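Local coordinates for OxsB protein (Bacillus megaterium, PDB 5UL3), which uses radical S-adenosylmethionine chemistry with a [4Fe-4S] cluster and cobalamin to contract the sugar ring of dAMP oxidatively to an oxetane aldehyde, in oxetanocin A biosynthesis, at residues D198-H203 against S211-G216; N217-P220 against Q226-E229; S233-D238 against R246-M251. All blocks are in the same frame, centred on the assembly; numbering follows the deposited sequence.

Contact 1: D198-H203 against S211-G216; sequences DLIYSH and SIITVG
The backbone O of L199 takes three hydrogen bonds in the turn of helix 190-205 from which I200 and Y201 reach I213 of strand 212-216. The two elements belong to a beta-alpha-beta unit, strand 180-184, helix 190-205 and strand 212-216, in the Rossmann fold that houses cobalamin. H203 N gives L199 O the regular helical bond. H203 ND1 adds a short one of 2.8 Å to L199 O. That acceptor lies in the plane of the imidazole, at its edge, so the bond helps fix the rotation of the ring. S202 OG is the third donor, 3.0 Å from L199 O and above the carbonyl plane.

Across the contact no hydrogen bond forms, and the packing is apolar. I213 turns its CB toward the helix and is the strand residue that does the touching. Its CG1 sits beside the backbone N, and a second bend at chi2 (-61°) carries CD1 to I200. There I213 CD1 meets I200 CG2 at 3.5 Å. I200 CG2 is anti to its own backbone N, which sets this branch toward the strand. The two isoleucines run past each other in opposite directions. I181 of strand 180-184 touches both.

Y201 approaches I213 from another side. Its CB does not aim at the strand, but the end of the ring comes close. Y201 CZ lies 4.0 Å from I213 CG1. The ring also meets that of Y231, with planes about 15° apart. Beyond I213, T214 and G216 of the same strand touch cobalamin. The phenol oxygen makes the nearest tyrosine contact, Y201 OH to I213 CB at 3.5 Å.

Contact 2: N217-P220 against Q226-E229; sequences NVIP and QFFE
P220 and F227 meet through a CH-pi contact. P220 CB lies over one face of the F227 ring, 4.0 Å from its centroid. The line from centroid to CB is 18° off the ring normal, and CB is offset toward the rim. With CG anti to the carbonyl carbon, chi1 -76°, the F227 ring extends toward P220 and turns a face to its CB.

The other contacts across the segments are apolar. F227 CE1 is the ring atom nearest to P220, at 3.7 Å from CA. I219 CG2 comes to the ring edge, near its plane, 4.3 Å from F227 CE1. F194 of helix 190-205 meets the F227 ring edge-to-face, and I236 of strand 235-237 touches both P220 and F227.

The two segments lie on consecutive short helices, 218-222 and 224-230. These form the crossover between parallel strands 212-216 and 235-237 of the cobalamin-binding Rossmann fold.

No hydrogen bond crosses between the segments. N217 holds the N-cap position, but its side chain makes no capping bond. Within 217-220, N217 OD1 instead accepts from V218 N at 2.8 Å, with a bent N-H...O angle of 131°. N217 ND2 is hydrogen-bonded to OG of S184, a cobalamin-binding residue, and N217 itself touches the cofactor.

Contact 3: S233-D238 against R246-M251; sequences SLLICD and RDLIKM. With EDO (1,2-ethanediol), chain U; EDO (1,2-ethanediol), chain R.
L235 of strand 235-237 reaches L248 and M251 of helix 242-252 with a single methyl group. Its CB points toward the helix, but neither CB nor CG comes within contact distance of it. CG is anti to the carbonyl carbon, chi1 -54°, and from there the two branches part. CD2 turns away from the helix segment. CD1 goes forward and meets L248 CD2 at 3.6 Å. The same CD1 lies 4.2 Å from M251 CE. The two leucines lie alongside one another, heading opposite ways, and touch through one methyl of each. I212 of the neighbouring strand and Y266 also touch L235.

M251 gets to this place by a long reach. CG and SD extend away from the backbone, and a bend at chi3 (73°) brings CE round toward L235. CE also lies 3.8 Å from C1 of the ethanediol in chain R. That molecule donates a hydrogen bond of 3.2 Å from its O2 to M251 O. A second ethanediol, chain U, is bound at the other segment. Its O2 shares a hydrogen bond of 2.8 Å with S233 OG, and accepts a second bond from S233 N. Both molecules probably come from the crystallisation liquor.

On the helix, R246 NE forms a salt bridge of 2.8 Å with D247 OD1, met from above the carboxylate plane. D247 OD2 also takes a hydrogen bond from N262 N.

C237 on the strand touches cobalamin, and G241 and E242, just before and at the start of the helix, bind it. A strand followed by a helix that packs back on it, with the cofactor at the turn between them, is characteristic of the Rossmann-type cobalamin-binding domain.

All three contacts lie in the cobalamin-binding Rossmann domain, their centres 12 to 14 Å apart. They come in series along the chain, each closing before the next opens. Contacts 1 and 3 share one sheet: strands 212-216 and 235-237 are parallel neighbours, and V215 O and C237 N are 2.9 Å apart, a probable hydrogen bond. Helices 190-205 and 242-252 pack on opposite faces of that sheet. Contact 2 lies within the crossover that joins the two strands. P220 CB touches V215 CG2 at 3.6 Å, and F227 and F228 pack on I236. Each contact has a segment with a residue that touches cobalamin, so all three lie close to the cofactor pocket.

Contact 1: D198-H203 against S211-G216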
ATOM      1  N   ASP A 198      -7.505  25.081   5.749  1.00 32.42           N
ATOM      2  CA  ASP A 198      -7.543  26.515   6.043  1.00 35.78           C
ATOM      3  C   ASP A 198      -8.047  27.313   4.843  1.00 29.13           C
ATOM      4  O   ASP A 198      -8.955  28.139   4.969  1.00 34.88           O
ATOM      5  CB  ASP A 198      -6.153  27.007   6.459  1.00 33.84           C
ATOM      6  CG  ASP A 198      -5.780  26.621   7.885  1.00 35.30           C
ATOM      7  OD1 ASP A 198      -6.607  26.056   8.645  1.00 33.88           O
ATOM      8  OD2 ASP A 198      -4.622  26.888   8.251  1.00 36.00           O
ATOM      9  N   LEU A 199      -7.485  27.041   3.654  1.00 29.26           N
ATOM     10  CA  LEU A 199      -7.863  27.764   2.441  1.00 26.34           C
ATOM     11  C   LEU A 199      -9.282  27.430   1.990  1.00 35.32           C
ATOM     12  O   LEU A 199      -9.997  28.300   1.482  1.00 30.91           O
ATOM     13  CB  LEU A 199      -6.877  27.439   1.328  1.00 24.57           C
ATOM     14  CG  LEU A 199      -5.552  28.171   1.450  1.00 33.58           C
ATOM     15  CD1 LEU A 199      -4.509  27.436   0.648  1.00 35.83           C
ATOM     16  CD2 LEU A 199      -5.747  29.586   0.927  1.00 31.74           C
ATOM     17  N   ILE A 200      -9.696  26.169   2.141  1.00 29.45           N
ATOM     18  CA  ILE A 200     -11.066  25.800   1.795  1.00 28.84           C
ATOM     19  C   ILE A 200     -12.055  26.582   2.645  1.00 27.79           C
ATOM     20  O   ILE A 200     -13.027  27.147   2.132  1.00 30.08           O
ATOM     21  CB  ILE A 200     -11.276  24.283   1.965  1.00 28.39           C
ATOM     22  CG1 ILE A 200     -10.530  23.525   0.869  1.00 28.25           C
ATOM     23  CG2 ILE A 200     -12.777  23.958   1.949  1.00 28.26           C
ATOM     24  CD1 ILE A 200     -10.506  22.004   1.106  1.00 31.76           C
ATOM     25  N   TYR A 201     -11.840  26.597   3.967  1.00 29.13           N
ATOM     26  CA  TYR A 201     -12.794  27.279   4.838  1.00 29.29           C
ATOM     27  C   TYR A 201     -12.725  28.795   4.671  1.00 32.17           C
ATOM     28  O   TYR A 201     -13.757  29.469   4.769  1.00 35.78           O
ATOM     29  CB  TYR A 201     -12.569  26.896   6.297  1.00 32.79           C
ATOM     30  CG  TYR A 201     -13.124  25.531   6.644  1.00 34.76           C
ATOM     31  CD1 TYR A 201     -14.492  25.322   6.730  1.00 34.76           C
ATOM     32  CD2 TYR A 201     -12.280  24.456   6.877  1.00 36.03           C
ATOM     33  CE1 TYR A 201     -15.009  24.082   7.041  1.00 35.50           C
ATOM     34  CE2 TYR A 201     -12.788  23.208   7.186  1.00 36.74           C
ATOM     35  CZ  TYR A 201     -14.156  23.028   7.261  1.00 30.92           C
ATOM     36  OH  TYR A 201     -14.685  21.789   7.569  1.00 31.98           O
ATOM     37  N   SER A 202     -11.537  29.354   4.408  1.00 32.95           N
ATOM     38  CA  SER A 202     -11.500  30.796   4.162  1.00 36.63           C
ATOM     39  C   SER A 202     -12.275  31.162   2.898  1.00 37.61           C
ATOM     40  O   SER A 202     -12.898  32.228   2.851  1.00 38.13           O
ATOM     41  CB  SER A 202     -10.053  31.313   4.100  1.00 35.76           C
ATOM     42  OG  SER A 202      -9.304  30.746   3.041  1.00 39.54           O
ATOM     43  N   HIS A 203     -12.303  30.281   1.892  1.00 31.66           N
ATOM     44  CA  HIS A 203     -13.097  30.566   0.703  1.00 26.64           C
ATOM     45  C   HIS A 203     -14.579  30.279   0.903  1.00 31.69           C
ATOM     46  O   HIS A 203     -15.422  30.936   0.281  1.00 30.57           O
ATOM     47  CB  HIS A 203     -12.556  29.784  -0.491  1.00 30.65           C
ATOM     48  CG  HIS A 203     -11.328  30.399  -1.088  1.00 30.06           C
ATOM     49  ND1 HIS A 203     -10.066  30.207  -0.566  1.00 39.79           N
ATOM     50  CD2 HIS A 203     -11.182  31.247  -2.133  1.00 27.98           C
ATOM     51  CE1 HIS A 203      -9.188  30.888  -1.283  1.00 38.40           C
ATOM     52  NE2 HIS A 203      -9.839  31.523  -2.243  1.00 30.05           N
ATOM     53  N   SER A 211     -19.721  23.884   0.418  1.00 30.52           N
ATOM     54  CA  SER A 211     -19.527  22.443   0.346  1.00 28.92           C
ATOM     55  C   SER A 211     -19.559  21.830   1.736  1.00 26.09           C
ATOM     56  O   SER A 211     -19.110  22.431   2.721  1.00 29.57           O
ATOM     57  CB  SER A 211     -18.188  22.089  -0.325  1.00 28.37           C
ATOM     58  OG  SER A 211     -17.992  22.778  -1.549  1.00 38.85           O
ATOM     59  N   ILE A 212     -20.098  20.613   1.792  1.00 28.16           N
ATOM     60  CA  ILE A 212     -19.788  19.700   2.883  1.00 26.58           C
ATOM     61  C   ILE A 212     -18.327  19.299   2.768  1.00 26.55           C
ATOM     62  O   ILE A 212     -17.872  18.887   1.692  1.00 28.10           O
ATOM     63  CB  ILE A 212     -20.692  18.460   2.805  1.00 24.27           C
ATOM     64  CG1 ILE A 212     -22.165  18.849   2.916  1.00 30.05           C
ATOM     65  CG2 ILE A 212     -20.284  17.426   3.888  1.00 27.92           C
ATOM     66  CD1 ILE A 212     -23.100  17.676   2.621  1.00 31.76           C
ATOM     67  N   ILE A 213     -17.578  19.426   3.864  1.00 26.38           N
ATOM     68  CA  ILE A 213     -16.155  19.099   3.890  1.00 25.73           C
ATOM     69  C   ILE A 213     -15.975  17.824   4.701  1.00 30.13           C
ATOM     70  O   ILE A 213     -16.484  17.720   5.824  1.00 29.17           O
ATOM     71  CB  ILE A 213     -15.322  20.238   4.499  1.00 28.24           C
ATOM     72  CG1 ILE A 213     -15.681  21.573   3.842  1.00 24.97           C
ATOM     73  CG2 ILE A 213     -13.839  19.958   4.325  1.00 30.57           C
ATOM     74  CD1 ILE A 213     -15.405  21.607   2.355  1.00 25.32           C
ATOM     75  N   THR A 214     -15.240  16.862   4.147  1.00 24.94           N
ATOM     76  CA  THR A 214     -14.941  15.638   4.877  1.00 27.56           C
ATOM     77  C   THR A 214     -13.479  15.259   4.653  1.00 26.42           C
ATOM     78  O   THR A 214     -12.879  15.611   3.636  1.00 25.63           O
ATOM     79  CB  THR A 214     -15.910  14.494   4.469  1.00 27.18           C
ATOM     80  OG1 THR A 214     -15.594  13.297   5.198  1.00 25.73           O
ATOM     81  CG2 THR A 214     -15.861  14.193   2.977  1.00 24.65           C
ATOM     82  N   VAL A 215     -12.886  14.568   5.630  1.00 25.23           N
ATOM     83  CA  VAL A 215     -11.549  14.011   5.453  1.00 24.46           C
ATOM     84  C   VAL A 215     -11.641  12.535   5.802  1.00 27.77           C
ATOM     85  O   VAL A 215     -12.478  12.125   6.612  1.00 28.44           O
ATOM     86  CB  VAL A 215     -10.457  14.692   6.309  1.00 27.79           C
ATOM     87  CG1 VAL A 215     -10.160  16.140   5.807  1.00 27.74           C
ATOM     88  CG2 VAL A 215     -10.838  14.676   7.785  1.00 27.36           C
ATOM     89  N   GLY A 216     -10.782  11.736   5.176  1.00 25.10           N
ATOM     90  CA  GLY A 216     -10.766  10.305   5.443  1.00 25.10           C
ATOM     91  C   GLY A 216      -9.353   9.767   5.449  1.00 27.27           C
ATOM     92  O   GLY A 216      -8.387  10.543   5.385  1.00 24.28           O
TER

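Contact 2: N217-P220 against Q226-E229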
ATOM      1  N   ASN A 217      -9.241   8.437   5.465  1.00 25.18           N
ATOM      2  CA  ASN A 217      -7.995   7.699   5.655  1.00 24.99           C
ATOM      3  C   ASN A 217      -7.547   7.752   7.118  1.00 24.61           C
ATOM      4  O   ASN A 217      -8.222   8.328   7.982  1.00 25.39           O
ATOM      5  CB  ASN A 217      -6.880   8.180   4.721  1.00 22.44           C
ATOM      6  CG  ASN A 217      -5.998   7.036   4.217  1.00 29.50           C
ATOM      7  OD1 ASN A 217      -5.875   5.991   4.871  1.00 27.78           O
ATOM      8  ND2 ASN A 217      -5.386   7.231   3.049  1.00 31.22           N
ATOM      9  N   VAL A 218      -6.411   7.120   7.402  1.00 25.91           N
ATOM     10  CA  VAL A 218      -6.140   6.647   8.761  1.00 28.18           C
ATOM     11  C   VAL A 218      -5.781   7.779   9.734  1.00 27.77           C
ATOM     12  O   VAL A 218      -6.065   7.675  10.935  1.00 29.30           O
ATOM     13  CB  VAL A 218      -5.032   5.579   8.716  1.00 27.03           C
ATOM     14  CG1 VAL A 218      -3.725   6.188   8.250  1.00 27.22           C
ATOM     15  CG2 VAL A 218      -4.903   4.887  10.081  1.00 31.48           C
ATOM     16  N   ILE A 219      -5.195   8.873   9.255  1.00 26.51           N
ATOM     17  CA  ILE A 219      -4.686   9.906  10.165  1.00 30.07           C
ATOM     18  C   ILE A 219      -5.832  10.626  10.881  1.00 31.37           C
ATOM     19  O   ILE A 219      -5.814  10.680  12.122  1.00 30.28           O
ATOM     20  CB  ILE A 219      -3.738  10.871   9.424  1.00 26.25           C
ATOM     21  CG1 ILE A 219      -2.381  10.201   9.184  1.00 33.32           C
ATOM     22  CG2 ILE A 219      -3.541  12.166  10.192  1.00 31.10           C
ATOM     23  CD1 ILE A 219      -1.785   9.584  10.434  1.00 31.65           C
ATOM     24  N   PRO A 220      -6.860  11.162  10.197  1.00 30.28           N
ATOM     25  CA  PRO A 220      -7.987  11.746  10.956  1.00 28.12           C
ATOM     26  C   PRO A 220      -8.847  10.715  11.662  1.00 30.05           C
ATOM     27  O   PRO A 220      -9.445  11.026  12.703  1.00 32.34           O
ATOM     28  CB  PRO A 220      -8.793  12.502   9.883  1.00 31.18           C
ATOM     29  CG  PRO A 220      -8.431  11.844   8.608  1.00 30.10           C
ATOM     30  CD  PRO A 220      -6.997  11.408   8.748  1.00 27.41           C
ATOM     31  N   GLN A 226      -7.831  16.522  17.128  1.00 42.04           N
ATOM     32  CA  GLN A 226      -6.986  17.593  16.612  1.00 39.00           C
ATOM     33  C   GLN A 226      -7.623  18.268  15.406  1.00 46.60           C
ATOM     34  O   GLN A 226      -7.434  19.474  15.196  1.00 48.51           O
ATOM     35  CB  GLN A 226      -5.600  17.058  16.248  1.00 50.98           C
ATOM     36  CG  GLN A 226      -4.553  17.143  17.370  1.00 60.67           C
ATOM     37  CD  GLN A 226      -4.461  15.867  18.196  1.00 71.59           C
ATOM     38  OE1 GLN A 226      -5.315  14.985  18.094  1.00 64.92           O
ATOM     39  NE2 GLN A 226      -3.415  15.762  19.015  1.00 68.01           N
ATOM     40  N   PHE A 227      -8.387  17.515  14.611  1.00 40.92           N
ATOM     41  CA  PHE A 227      -9.088  18.110  13.481  1.00 38.03           C
ATOM     42  C   PHE A 227     -10.316  18.888  13.934  1.00 38.54           C
ATOM     43  O   PHE A 227     -10.574  19.985  13.429  1.00 38.70           O
ATOM     44  CB  PHE A 227      -9.480  17.025  12.472  1.00 34.34           C
ATOM     45  CG  PHE A 227      -8.326  16.529  11.640  1.00 36.09           C
ATOM     46  CD1 PHE A 227      -7.477  15.549  12.122  1.00 36.24           C
ATOM     47  CD2 PHE A 227      -8.089  17.051  10.378  1.00 29.79           C
ATOM     48  CE1 PHE A 227      -6.411  15.098  11.356  1.00 31.43           C
ATOM     49  CE2 PHE A 227      -7.037  16.596   9.609  1.00 35.91           C
ATOM     50  CZ  PHE A 227      -6.194  15.616  10.105  1.00 36.97           C
ATOM     51  N   PHE A 228     -11.079  18.341  14.884  1.00 35.21           N
ATOM     52  CA  PHE A 228     -12.285  19.023  15.347  1.00 38.59           C
ATOM     53  C   PHE A 228     -11.945  20.313  16.089  1.00 38.21           C
ATOM     54  O   PHE A 228     -12.721  21.276  16.058  1.00 40.87           O
ATOM     55  CB  PHE A 228     -13.109  18.097  16.246  1.00 33.80           C
ATOM     56  CG  PHE A 228     -13.731  16.921  15.523  1.00 34.11           C
ATOM     57  CD1 PHE A 228     -14.234  17.055  14.239  1.00 34.96           C
ATOM     58  CD2 PHE A 228     -13.814  15.679  16.144  1.00 33.66           C
ATOM     59  CE1 PHE A 228     -14.810  15.978  13.582  1.00 31.69           C
ATOM     60  CE2 PHE A 228     -14.381  14.595  15.493  1.00 37.89           C
ATOM     61  CZ  PHE A 228     -14.885  14.744  14.209  1.00 36.54           C
ATOM     62  N   GLU A 229     -10.787  20.352  16.745  1.00 39.87           N
ATOM     63  CA  GLU A 229     -10.401  21.540  17.497  1.00 43.65           C
ATOM     64  C   GLU A 229     -10.248  22.745  16.576  1.00 45.08           C
ATOM     65  O   GLU A 229     -10.669  23.857  16.912  1.00 45.83           O
ATOM     66  CB  GLU A 229      -9.110  21.249  18.255  1.00 45.18           C
ATOM     67  CG  GLU A 229      -8.448  22.435  18.909  1.00 56.96           C
ATOM     68  CD  GLU A 229      -7.165  22.025  19.604  1.00 73.31           C
ATOM     69  OE1 GLU A 229      -6.820  20.824  19.534  1.00 65.09           O
ATOM     70  OE2 GLU A 229      -6.506  22.894  20.216  1.00 82.81           O
TER

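Contact 3: S233-D238 against R246-M251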
ATOM      1  N   SER A 233     -16.845  22.018  12.274  1.00 37.08           N
ATOM      2  CA  SER A 233     -17.908  21.491  11.419  1.00 38.88           C
ATOM      3  C   SER A 233     -17.446  20.355  10.503  1.00 32.17           C
ATOM      4  O   SER A 233     -18.262  19.818   9.744  1.00 33.76           O
ATOM      5  CB  SER A 233     -18.520  22.622  10.575  1.00 30.33           C
ATOM      6  OG  SER A 233     -17.618  23.063   9.581  1.00 35.01           O
ATOM      7  N   LEU A 234     -16.177  19.965  10.578  1.00 32.07           N
ATOM      8  CA  LEU A 234     -15.616  18.936   9.711  1.00 33.93           C
ATOM      9  C   LEU A 234     -16.235  17.573  10.022  1.00 30.59           C
ATOM     10  O   LEU A 234     -16.539  17.252  11.173  1.00 29.94           O
ATOM     11  CB  LEU A 234     -14.098  18.881   9.896  1.00 32.47           C
ATOM     12  CG  LEU A 234     -13.261  17.972   8.994  1.00 29.70           C
ATOM     13  CD1 LEU A 234     -13.363  18.453   7.551  1.00 29.60           C
ATOM     14  CD2 LEU A 234     -11.810  17.967   9.449  1.00 33.33           C
ATOM     15  N   LEU A 235     -16.420  16.767   8.980  1.00 30.36           N
ATOM     16  CA  LEU A 235     -16.912  15.401   9.129  1.00 29.22           C
ATOM     17  C   LEU A 235     -15.782  14.440   8.804  1.00 34.47           C
ATOM     18  O   LEU A 235     -15.174  14.539   7.737  1.00 30.96           O
ATOM     19  CB  LEU A 235     -18.104  15.145   8.208  1.00 27.06           C
ATOM     20  CG  LEU A 235     -19.275  16.124   8.318  1.00 29.57           C
ATOM     21  CD1 LEU A 235     -20.365  15.739   7.343  1.00 29.33           C
ATOM     22  CD2 LEU A 235     -19.812  16.195   9.741  1.00 29.07           C
ATOM     23  N   ILE A 236     -15.491  13.508   9.709  1.00 30.36           N
ATOM     24  CA  ILE A 236     -14.373  12.587   9.523  1.00 26.52           C
ATOM     25  C   ILE A 236     -14.923  11.212   9.168  1.00 30.84           C
ATOM     26  O   ILE A 236     -15.776  10.676   9.881  1.00 27.66           O
ATOM     27  CB  ILE A 236     -13.475  12.530  10.776  1.00 30.11           C
ATOM     28  CG1 ILE A 236     -12.684  13.837  10.895  1.00 29.71           C
ATOM     29  CG2 ILE A 236     -12.510  11.341  10.703  1.00 25.95           C
ATOM     30  CD1 ILE A 236     -11.870  13.942  12.161  1.00 34.25           C
ATOM     31  N   CYS A 237     -14.438  10.647   8.061  1.00 28.26           N
ATOM     32  CA  CYS A 237     -14.794   9.288   7.675  1.00 26.92           C
ATOM     33  C   CYS A 237     -13.880   8.327   8.428  1.00 25.64           C
ATOM     34  O   CYS A 237     -12.659   8.333   8.217  1.00 24.35           O
ATOM     35  CB  CYS A 237     -14.646   9.091   6.163  1.00 25.31           C
ATOM     36  SG  CYS A 237     -14.967   7.382   5.623  1.00 25.93           S
ATOM     37  N   ASP A 238     -14.477   7.515   9.306  1.00 26.11           N
ATOM     38  CA  ASP A 238     -13.709   6.688  10.237  1.00 28.45           C
ATOM     39  C   ASP A 238     -13.110   5.455   9.577  1.00 25.44           C
ATOM     40  O   ASP A 238     -12.023   5.018   9.968  1.00 27.08           O
ATOM     41  CB  ASP A 238     -14.600   6.246  11.402  1.00 26.59           C
ATOM     42  CG  ASP A 238     -14.948   7.393  12.344  1.00 31.52           C
ATOM     43  OD1 ASP A 238     -14.166   8.362  12.411  1.00 36.84           O
ATOM     44  OD2 ASP A 238     -15.993   7.306  13.026  1.00 37.58           O
ATOM     45  N   ARG A 246     -21.948   8.047  -0.147  1.00 22.36           N
ATOM     46  CA  ARG A 246     -23.347   7.815  -0.499  1.00 24.85           C
ATOM     47  C   ARG A 246     -24.289   8.557   0.446  1.00 25.41           C
ATOM     48  O   ARG A 246     -25.267   9.187   0.011  1.00 21.41           O
ATOM     49  CB  ARG A 246     -23.648   6.308  -0.455  1.00 24.09           C
ATOM     50  CG  ARG A 246     -25.110   5.963  -0.680  1.00 22.77           C
ATOM     51  CD  ARG A 246     -25.416   4.558  -0.125  1.00 24.79           C
ATOM     52  NE  ARG A 246     -25.306   4.501   1.328  1.00 25.12           N
ATOM     53  CZ  ARG A 246     -25.283   3.377   2.038  1.00 31.07           C
ATOM     54  NH1 ARG A 246     -25.363   2.202   1.431  1.00 31.76           N
ATOM     55  NH2 ARG A 246     -25.185   3.430   3.355  1.00 30.10           N
ATOM     56  N   ASP A 247     -24.020   8.479   1.744  1.00 25.39           N
ATOM     57  CA  ASP A 247     -24.944   9.046   2.722  1.00 28.78           C
ATOM     58  C   ASP A 247     -24.793  10.557   2.843  1.00 23.57           C
ATOM     59  O   ASP A 247     -25.780  11.246   3.116  1.00 27.04           O
ATOM     60  CB  ASP A 247     -24.761   8.363   4.086  1.00 25.31           C
ATOM     61  CG  ASP A 247     -25.394   6.980   4.130  1.00 25.98           C
ATOM     62  OD1 ASP A 247     -26.002   6.557   3.134  1.00 25.96           O
ATOM     63  OD2 ASP A 247     -25.286   6.304   5.184  1.00 26.88           O
ATOM     64  N   LEU A 248     -23.587  11.095   2.620  1.00 24.90           N
ATOM     65  CA  LEU A 248     -23.445  12.551   2.566  1.00 25.56           C
ATOM     66  C   LEU A 248     -24.228  13.134   1.399  1.00 26.28           C
ATOM     67  O   LEU A 248     -24.773  14.240   1.504  1.00 27.21           O
ATOM     68  CB  LEU A 248     -21.975  12.935   2.452  1.00 23.47           C
ATOM     69  CG  LEU A 248     -21.137  12.665   3.704  1.00 28.04           C
ATOM     70  CD1 LEU A 248     -19.705  13.049   3.431  1.00 24.08           C
ATOM     71  CD2 LEU A 248     -21.696  13.454   4.872  1.00 28.91           C
ATOM     72  N   ILE A 249     -24.298  12.397   0.293  1.00 22.09           N
ATOM     73  CA  ILE A 249     -25.098  12.816  -0.856  1.00 22.03           C
ATOM     74  C   ILE A 249     -26.575  12.799  -0.492  1.00 28.43           C
ATOM     75  O   ILE A 249     -27.319  13.731  -0.811  1.00 27.16           O
ATOM     76  CB  ILE A 249     -24.787  11.917  -2.062  1.00 22.16           C
ATOM     77  CG1 ILE A 249     -23.370  12.201  -2.587  1.00 24.21           C
ATOM     78  CG2 ILE A 249     -25.823  12.074  -3.173  1.00 26.33           C
ATOM     79  CD1 ILE A 249     -22.859  11.138  -3.547  1.00 25.71           C
ATOM     80  N   LYS A 250     -27.022  11.749   0.200  1.00 25.93           N
ATOM     81  CA  LYS A 250     -28.397  11.760   0.694  1.00 26.00           C
ATOM     82  C   LYS A 250     -28.631  12.934   1.641  1.00 29.23           C
ATOM     83  O   LYS A 250     -29.677  13.592   1.576  1.00 34.14           O
ATOM     84  CB  LYS A 250     -28.727  10.430   1.380  1.00 26.65           C
ATOM     85  CG  LYS A 250     -28.718   9.249   0.425  1.00 30.02           C
ATOM     86  CD  LYS A 250     -28.767   7.923   1.206  1.00 37.92           C
ATOM     87  CE  LYS A 250     -30.174   7.399   1.362  1.00 52.50           C
ATOM     88  NZ  LYS A 250     -30.501   6.441   0.261  1.00 71.60           N
ATOM     89  N   MET A 251     -27.675  13.214   2.532  1.00 25.10           N
ATOM     90  CA  MET A 251     -27.859  14.334   3.453  1.00 28.16           C
ATOM     91  C   MET A 251     -27.946  15.658   2.697  1.00 38.30           C
ATOM     92  O   MET A 251     -28.717  16.549   3.077  1.00 29.91           O
ATOM     93  CB  MET A 251     -26.731  14.376   4.474  1.00 32.18           C
ATOM     94  CG  MET A 251     -26.947  15.410   5.558  1.00 33.10           C
ATOM     95  SD  MET A 251     -25.632  15.425   6.775  1.00 33.31           S
ATOM     96  CE  MET A 251     -24.309  16.186   5.860  1.00 31.30           C
TER
HETATM   97  C1  EDO U 820     -13.534  25.904  10.776  1.00 50.42           C
HETATM   98  O1  EDO U 820     -12.977  27.096  10.201  1.00 62.46           O
HETATM   99  C2  EDO U 820     -14.921  25.612  10.209  1.00 49.73           C
HETATM  100  O2  EDO U 820     -15.467  24.414  10.800  1.00 46.26           O
HETATM  101  C1  EDO R 817     -26.110  19.456   5.025  1.00 58.86           C
HETATM  102  O1  EDO R 817     -26.150  20.035   3.716  1.00 48.16           O
HETATM  103  C2  EDO R 817     -27.485  19.593   5.671  1.00 66.81           C
HETATM  104  O2  EDO R 817     -28.498  19.331   4.688  1.00 63.17           O